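Local coordinates for protein SusD homolog (Bacteroides thetaiotaomicron VPI-5482, PDB 3IV0) that is a SusD homolog of the bacterial outer membrane that probably binds glycans at the cell surface, though its ligand is not established, at residues Ala370-Ala375 with Glu390-Val395; Ala377-Gly382 with Glu410-Ile415. One frame throughout, in Å; residues are numbered along the deposited sequence.

Interaction 1 (Ala370-Ala375 with Glu390-Val395); sequences ALLLYA and ELLNRV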
# COMPACT_ATOMS: atom_id res chain seq x y z
N ALA A 370 -6.81 -5.80 6.80
CA ALA A 370 -8.11 -6.11 6.27
C ALA A 370 -9.16 -6.28 7.36
O ALA A 370 -10.26 -5.78 7.22
CB ALA A 370 -8.04 -7.35 5.40
N LEU A 371 -8.76 -6.86 8.49
CA LEU A 371 -9.69 -6.97 9.61
C LEU A 371 -10.08 -5.59 10.10
O LEU A 371 -11.20 -5.37 10.51
CB LEU A 371 -9.06 -7.80 10.75
CG LEU A 371 -8.83 -9.26 10.45
CD1 LEU A 371 -8.11 -9.91 11.63
CD2 LEU A 371 -10.16 -9.98 10.12
N LEU A 372 -9.12 -4.67 10.12
CA LEU A 372 -9.41 -3.30 10.57
C LEU A 372 -10.26 -2.55 9.59
O LEU A 372 -11.10 -1.77 9.99
CB LEU A 372 -8.13 -2.54 10.91
CG LEU A 372 -7.34 -3.08 12.12
CD1 LEU A 372 -5.94 -2.48 12.19
CD2 LEU A 372 -8.11 -2.89 13.44
N LEU A 373 -10.11 -2.80 8.29
CA LEU A 373 -11.01 -2.20 7.30
C LEU A 373 -12.45 -2.68 7.47
O LEU A 373 -13.40 -1.92 7.34
CB LEU A 373 -10.55 -2.51 5.88
CG LEU A 373 -9.19 -1.94 5.43
CD1 LEU A 373 -8.99 -2.29 3.94
CD2 LEU A 373 -9.09 -0.43 5.69
N TYR A 374 -12.60 -3.97 7.73
CA TYR A 374 -13.90 -4.59 8.01
C TYR A 374 -14.51 -3.93 9.25
O TYR A 374 -15.63 -3.45 9.23
CB TYR A 374 -13.67 -6.09 8.16
CG TYR A 374 -14.84 -6.98 8.38
CD1 TYR A 374 -16.14 -6.54 8.29
CD2 TYR A 374 -14.62 -8.32 8.61
CE1 TYR A 374 -17.20 -7.43 8.47
CE2 TYR A 374 -15.67 -9.19 8.78
CZ TYR A 374 -16.95 -8.74 8.74
OH TYR A 374 -18.01 -9.60 8.96
N ALA A 375 -13.72 -3.82 10.31
CA ALA A 375 -14.20 -3.14 11.51
C ALA A 375 -14.59 -1.69 11.20
O ALA A 375 -15.61 -1.20 11.70
CB ALA A 375 -13.14 -3.16 12.59
N GLU A 390 -15.08 -6.83 18.16
CA GLU A 390 -14.49 -8.15 18.08
C GLU A 390 -13.33 -8.19 17.09
O GLU A 390 -12.27 -8.76 17.37
CB GLU A 390 -15.55 -9.18 17.73
CG GLU A 390 -15.12 -10.61 17.69
CD GLU A 390 -16.18 -11.47 17.01
OE1 GLU A 390 -17.32 -11.50 17.52
OE2 GLU A 390 -15.87 -12.09 15.97
N LEU A 391 -13.56 -7.65 15.89
CA LEU A 391 -12.54 -7.58 14.87
C LEU A 391 -11.33 -6.77 15.33
O LEU A 391 -10.21 -7.22 15.22
CB LEU A 391 -13.16 -7.02 13.59
CG LEU A 391 -14.14 -7.96 12.88
CD1 LEU A 391 -15.03 -7.13 11.94
CD2 LEU A 391 -13.44 -9.05 12.10
N LEU A 392 -11.59 -5.57 15.82
CA LEU A 392 -10.56 -4.71 16.36
C LEU A 392 -9.74 -5.44 17.41
O LEU A 392 -8.52 -5.37 17.44
CB LEU A 392 -11.20 -3.44 16.93
CG LEU A 392 -10.32 -2.50 17.73
CD1 LEU A 392 -9.12 -2.02 16.89
CD2 LEU A 392 -11.15 -1.32 18.28
N ASN A 393 -10.43 -6.17 18.27
CA ASN A 393 -9.75 -6.83 19.38
C ASN A 393 -8.89 -8.01 18.98
O ASN A 393 -7.99 -8.39 19.71
CB ASN A 393 -10.76 -7.17 20.47
CG ASN A 393 -11.17 -5.96 21.25
OD1 ASN A 393 -10.39 -5.03 21.41
ND2 ASN A 393 -12.41 -5.95 21.76
N ARG A 394 -9.13 -8.58 17.82
CA ARG A 394 -8.19 -9.59 17.34
C ARG A 394 -6.81 -9.00 17.12
O ARG A 394 -5.80 -9.62 17.45
CB ARG A 394 -8.72 -10.25 16.08
CG ARG A 394 -9.89 -11.19 16.39
CD ARG A 394 -10.55 -11.70 15.18
NE ARG A 394 -9.67 -12.53 14.39
CZ ARG A 394 -9.99 -12.93 13.16
NH1 ARG A 394 -11.14 -12.57 12.65
NH2 ARG A 394 -9.15 -13.68 12.46
N VAL A 395 -6.78 -7.77 16.63
CA VAL A 395 -5.53 -7.07 16.42
C VAL A 395 -4.95 -6.56 17.75
O VAL A 395 -3.76 -6.71 18.00
CB VAL A 395 -5.71 -5.94 15.41
CG1 VAL A 395 -4.41 -5.14 15.24
CG2 VAL A 395 -6.19 -6.53 14.05

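Interaction 2 (Ala377-Gly382 with Glu410-Ile415); sequences ALAALG and ELMDAI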
# COMPACT_ATOMS: atom_id res chain seq x y z
N ALA A 377 -15.67 -0.29 8.46
CA ALA A 377 -16.91 -0.22 7.70
C ALA A 377 -18.09 -0.52 8.60
O ALA A 377 -19.12 0.15 8.54
CB ALA A 377 -16.89 -1.16 6.46
N LEU A 378 -17.97 -1.55 9.42
CA LEU A 378 -19.06 -1.88 10.36
C LEU A 378 -19.31 -0.71 11.28
O LEU A 378 -20.48 -0.33 11.52
CB LEU A 378 -18.70 -3.08 11.20
CG LEU A 378 -18.88 -4.41 10.53
CD1 LEU A 378 -18.24 -5.49 11.41
CD2 LEU A 378 -20.37 -4.68 10.29
N ALA A 379 -18.25 -0.13 11.85
CA ALA A 379 -18.43 0.96 12.77
C ALA A 379 -19.08 2.16 12.09
O ALA A 379 -19.94 2.84 12.67
CB ALA A 379 -17.11 1.33 13.43
N ALA A 380 -18.78 2.38 10.82
CA ALA A 380 -19.30 3.55 10.11
C ALA A 380 -20.77 3.35 9.84
O ALA A 380 -21.55 4.31 9.90
CB ALA A 380 -18.51 3.78 8.78
N LEU A 381 -21.18 2.13 9.60
CA LEU A 381 -22.58 1.82 9.37
C LEU A 381 -23.39 1.86 10.64
O LEU A 381 -24.58 2.17 10.59
CB LEU A 381 -22.74 0.48 8.71
CG LEU A 381 -22.28 0.45 7.24
CD1 LEU A 381 -22.12 -0.99 6.77
CD2 LEU A 381 -23.22 1.25 6.28
N GLY A 382 -22.77 1.52 11.77
CA GLY A 382 -23.40 1.62 13.10
C GLY A 382 -24.34 0.47 13.36
O GLY A 382 -25.12 0.51 14.33
N GLU A 410 -16.18 7.04 19.39
CA GLU A 410 -15.01 6.55 20.08
C GLU A 410 -14.47 5.28 19.40
O GLU A 410 -13.25 5.10 19.29
CB GLU A 410 -15.33 6.26 21.55
CG GLU A 410 -14.13 5.99 22.39
CD GLU A 410 -14.39 5.97 23.88
OE1 GLU A 410 -15.48 5.52 24.32
OE2 GLU A 410 -13.49 6.40 24.64
N LEU A 411 -15.37 4.44 18.93
CA LEU A 411 -14.99 3.19 18.24
C LEU A 411 -14.37 3.52 16.88
O LEU A 411 -13.33 2.96 16.51
CB LEU A 411 -16.18 2.23 18.13
CG LEU A 411 -15.89 0.93 17.37
CD1 LEU A 411 -14.71 0.20 18.02
CD2 LEU A 411 -17.18 0.14 17.31
N MSE A 412 -14.95 4.42 16.13
CA MSE A 412 -14.39 4.81 14.85
C MSE A 412 -12.99 5.37 15.03
O MSE A 412 -12.05 5.00 14.28
CB MSE A 412 -15.29 5.85 14.19
CG MSE A 412 -16.65 5.30 13.82
SE MSE A 412 -17.79 6.52 12.93
CE MSE A 412 -19.56 6.03 13.75
N ASP A 413 -12.78 6.21 16.03
CA ASP A 413 -11.46 6.74 16.32
C ASP A 413 -10.52 5.61 16.69
O ASP A 413 -9.37 5.58 16.25
CB ASP A 413 -11.48 7.77 17.47
CG ASP A 413 -11.99 9.13 17.07
OD1 ASP A 413 -12.30 9.35 15.89
OD2 ASP A 413 -12.09 9.97 17.99
N ALA A 414 -10.95 4.69 17.55
CA ALA A 414 -10.08 3.60 17.97
C ALA A 414 -9.56 2.80 16.78
O ALA A 414 -8.42 2.37 16.77
CB ALA A 414 -10.81 2.65 18.98
N ILE A 415 -10.43 2.54 15.83
CA ILE A 415 -10.04 1.75 14.67
C ILE A 415 -9.05 2.54 13.79
O ILE A 415 -8.05 1.96 13.34
CB ILE A 415 -11.27 1.32 13.88
CG1 ILE A 415 -12.15 0.36 14.70
CG2 ILE A 415 -10.86 0.68 12.53
CD1 ILE A 415 -13.60 0.23 14.18

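Interaction 1 (Ala370-Ala375 with Glu390-Val395)
Leu391 reaches from helix 385-398 toward helix 367-381 and sets its CD1 methyl over the ring of Tyr374, 3.6 Å from the ring centroid and 14° off the normal. This is a CH-pi contact, with the leucine crossing the tyrosine at about a right angle. With CG anti to the backbone N (chi1 -176°), the ring stands where Leu391 can cover one face. The other branch of Leu391, CD2, lies between CD2 of Tyr374 at 3.8 Å and CD2 of Leu371 at 3.9 Å. Leu371 in turn crosses Arg394: its CD1 lies 3.9 Å above the centre of the guanidinium plane. A bend at chi3 helps turn one face of the flat group to the leucine methyl, while the arginine's nitrogens are engaged by Glu239 in a salt bridge and by the Tyr367 hydroxyl in a hydrogen bond. Two residues before the tyrosine, Leu372 meets Val395 tip to tip, CG to CG2 at 4.1 Å, and crosses Leu392 obliquely, CD2 to CD1 at 3.7 Å. Small Ala375 lets the backbones close up, its CB 4.0 Å from CB of Leu391. An alanine in place of Tyr374 would remove the ring that both methyls of Leu391 touch and would probably loosen this part of the interface. The helices run nearly antiparallel, at 154°, as suits the helical hairpins of a TPR-like family. No hydrogen bond joins the two segments, so their union rests on apolar shape and CH-pi contact, with the arginine's charge met by Glu239 at the margin.

Interaction 2 (Ala377-Gly382 with Glu410-Ile415)
Antiparallel helix packing of the kind found in the TPR-like SusD family brings the end of helix 367-381 against the early turns of helix 408-422, the short segments having their N-to-C directions 160° apart and their axes 9.3 Å apart. The contact is small and almost wholly apolar. Its focus is a single methyl, CB of Ala379, which points toward three side chains of the other helix. Ile415 gives the closest of these apolar approaches, with CD1 3.8 Å from CB of Ala379; its CG1 branch is anti to the carbonyl carbon (chi1 -65°). Leu411, one turn earlier, has CG anti to the backbone N and touches CB of Ala379 with CD2 at 4.1 Å. Met412, present as selenomethionine, adds its CG, 4.0 Å from CB of Ala379. Alanine suits this place because a small side chain allows the two backbones to approach, the CA atoms of Ala379 and Met412 being 6.0 Å apart, while larger residues opposite supply the bulk.

Backbone hydrogen bonds act within each helix, and none passes between the two. Gly382 N still bonds to Leu378 O, but Gly382 itself has left the helix with a positive phi of 79°, a conformation that a residue without CB adopts with least strain. Around the contact, Leu411 also lies on Asp385 and Cys389 of helix 385-398, and Tyr228 of helix 224-238 touches Ala380 and Leu381.

The remaining approaches involve the long, unbranched end of Met412, which is solvent-exposed and forms the margin. The selenium passes the backbone of Ala380, SE to CA at 4.4 Å, and the chain bends at its last torsion so that CE comes to rest 3.4 Å from the carbonyl O of Ala379.

In the fold
Interactions 1 and 2 share helix 367-381, which meets helix 385-398 in the first and helix 408-422 in the second. Their centres lie about 10 Å apart, and along the chain the segments alternate: 370-375, 377-382, 390-395, 410-415. The three successive helices thus pack around common side chains. Ile415 bridges the two regions, its CD1 3.5 Å from Ala375 O, while CD1 of Leu391 meets CD1 of Leu378 at 3.6 Å and Leu392 rests on Leu411. Both contacts lie in the SusD-family region, on the same side of the chain's centre, and join these helices into a compact three-helix cluster, with helix 224-238 also against helix 367-381.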